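Local coordinates for beta-glucuronidase (Dictyoglomus thermophilum, PDB 6XXW), which probably hydrolyses beta-D-glucuronides, releasing glucuronic acid, as a retaining glycosidase of glycosyl hydrolase family 2, at residues E288-F292 with L541-V545. Sequence-based numbering, arbitrary orientation.
Sequences EGKQF and LDFVV
Lys290 reaches from a type II' hairpin turn, in which Gly289 takes the positive phi, to the type I turn spanning Leu541 to Val544. Its chain is extended at chi2 and chi3 and bends at the last torsion (chi4 60°), which brings NZ round to the Asp542 carboxylate; NZ and OD2 form a weak, long salt bridge of 3.4 Å. A water reinforces it, accepting from Lys290 NZ and donating to Asp542 OD2 at 2.6 Å. On the way the lysine methylenes cross Phe543 at about a right angle, CD resting 4.0 Å from its CB, so a long aliphatic chain with a charged end suits this partly exposed edge. With an alanine here, Asp542 is likely to lose its cationic mate and Phe543 CB the CD methylene packed on it. Deeper in, a second water lies between the carbonyl oxygens of Lys290 and Asp542, while Val545 CG1 lies 3.2 Å from Lys290 O. The branched Val545 also sets CG2 loosely against Phe292 CB, 4.4 Å away. The Phe543 ring turns away to stack on Tyr494 of helix 482-497. The contact thus joins the hairpin of strands 285-288 and 291-294 to the start of TIM-barrel strand 544-550, which lies between strands 297-305 and 501-505.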
loop_
_atom_site.group_PDB
_atom_site.type_symbol
_atom_site.label_atom_id
_atom_site.label_comp_id
_atom_site.label_asym_id
_atom_site.label_seq_id
_atom_site.Cartn_x
_atom_site.Cartn_y
_atom_site.Cartn_z
ATOM N N GLU A 288 -45.296 8.653 -9.092
ATOM C CA GLU A 288 -46.354 8.605 -10.101
ATOM C C GLU A 288 -45.795 7.945 -11.354
ATOM O O GLU A 288 -44.914 8.505 -12.005
ATOM C CB GLU A 288 -46.876 10.012 -10.412
ATOM C CG GLU A 288 -48.163 10.047 -11.218
ATOM C CD GLU A 288 -48.527 11.459 -11.642
ATOM O OE1 GLU A 288 -47.765 12.061 -12.430
ATOM O OE2 GLU A 288 -49.564 11.971 -11.174
ATOM N N GLY A 289 -46.324 6.778 -11.712
ATOM C CA GLY A 289 -45.828 6.083 -12.894
ATOM C C GLY A 289 -44.419 5.581 -12.634
ATOM O O GLY A 289 -44.153 4.923 -11.623
ATOM N N LYS A 290 -43.493 5.902 -13.535
ATOM C CA LYS A 290 -42.095 5.542 -13.339
ATOM C C LYS A 290 -41.262 6.729 -12.874
ATOM O O LYS A 290 -40.041 6.743 -13.066
ATOM C CB LYS A 290 -41.508 4.942 -14.612
ATOM C CG LYS A 290 -41.833 5.701 -15.872
ATOM C CD LYS A 290 -41.458 4.874 -17.093
ATOM C CE LYS A 290 -41.730 5.629 -18.384
ATOM N NZ LYS A 290 -40.958 6.907 -18.459
ATOM N N GLN A 291 -41.900 7.724 -12.274
ATOM C CA GLN A 291 -41.219 8.921 -11.821
ATOM C C GLN A 291 -41.253 9.018 -10.301
ATOM O O GLN A 291 -42.260 8.690 -9.670
ATOM C CB GLN A 291 -41.853 10.167 -12.445
ATOM C CG GLN A 291 -41.756 10.193 -13.965
ATOM C CD GLN A 291 -41.990 11.575 -14.544
ATOM O OE1 GLN A 291 -41.167 12.089 -15.298
ATOM N NE2 GLN A 291 -43.119 12.181 -14.193
ATOM N N PHE A 292 -40.138 9.477 -9.722
ATOM C CA PHE A 292 -40.041 9.843 -8.314
ATOM C C PHE A 292 -40.018 11.367 -8.258
ATOM O O PHE A 292 -39.027 11.987 -8.660
ATOM C CB PHE A 292 -38.780 9.249 -7.683
ATOM C CG PHE A 292 -38.755 9.333 -6.190
ATOM C CD1 PHE A 292 -38.398 10.517 -5.552
ATOM C CD2 PHE A 292 -39.106 8.234 -5.417
ATOM C CE1 PHE A 292 -38.383 10.601 -4.161
ATOM C CE2 PHE A 292 -39.092 8.315 -4.021
ATOM C CZ PHE A 292 -38.729 9.501 -3.401
ATOM N N LEU A 541 -32.395 3.155 -19.830
ATOM C CA LEU A 541 -33.647 2.661 -19.261
ATOM C C LEU A 541 -34.391 3.824 -18.604
ATOM O O LEU A 541 -33.979 4.316 -17.543
ATOM C CB LEU A 541 -33.367 1.542 -18.258
ATOM C CG LEU A 541 -32.525 0.368 -18.777
ATOM C CD1 LEU A 541 -32.263 -0.645 -17.664
ATOM C CD2 LEU A 541 -33.222 -0.311 -19.953
ATOM N N ASP A 542 -35.502 4.248 -19.218
ATOM C CA ASP A 542 -36.196 5.433 -18.718
ATOM C C ASP A 542 -36.940 5.194 -17.404
ATOM O O ASP A 542 -37.393 6.164 -16.786
ATOM C CB ASP A 542 -37.157 5.984 -19.788
ATOM C CG ASP A 542 -38.340 5.061 -20.088
ATOM O OD1 ASP A 542 -38.485 3.982 -19.471
ATOM O OD2 ASP A 542 -39.150 5.434 -20.961
ATOM N N PHE A 543 -37.068 3.951 -16.955
ATOM C CA PHE A 543 -37.740 3.661 -15.692
ATOM C C PHE A 543 -36.771 3.570 -14.515
ATOM O O PHE A 543 -37.212 3.406 -13.376
ATOM C CB PHE A 543 -38.555 2.365 -15.808
ATOM C CG PHE A 543 -37.778 1.187 -16.347
ATOM C CD1 PHE A 543 -36.937 0.450 -15.520
ATOM C CD2 PHE A 543 -37.904 0.808 -17.672
ATOM C CE1 PHE A 543 -36.220 -0.631 -16.013
ATOM C CE2 PHE A 543 -37.200 -0.275 -18.168
ATOM C CZ PHE A 543 -36.353 -0.996 -17.337
ATOM N N VAL A 544 -35.470 3.700 -14.751
ATOM C CA VAL A 544 -34.489 3.712 -13.675
ATOM C C VAL A 544 -34.322 5.157 -13.225
ATOM O O VAL A 544 -33.952 6.032 -14.020
ATOM C CB VAL A 544 -33.153 3.090 -14.118
ATOM C CG1 VAL A 544 -32.075 3.325 -13.077
ATOM C CG2 VAL A 544 -33.333 1.581 -14.376
ATOM N N VAL A 545 -34.636 5.415 -11.960
ATOM C CA VAL A 545 -34.638 6.766 -11.411
ATOM C C VAL A 545 -33.498 6.988 -10.429
ATOM O O VAL A 545 -33.473 8.012 -9.746
ATOM C CB VAL A 545 -35.990 7.100 -10.750
ATOM C CG1 VAL A 545 -37.121 6.959 -11.763
ATOM C CG2 VAL A 545 -36.239 6.181 -9.544
HETATM O O HOH W 1 -38.708 7.621 -14.994
HETATM O O HOH W 2 -40.131 7.816 -21.032
#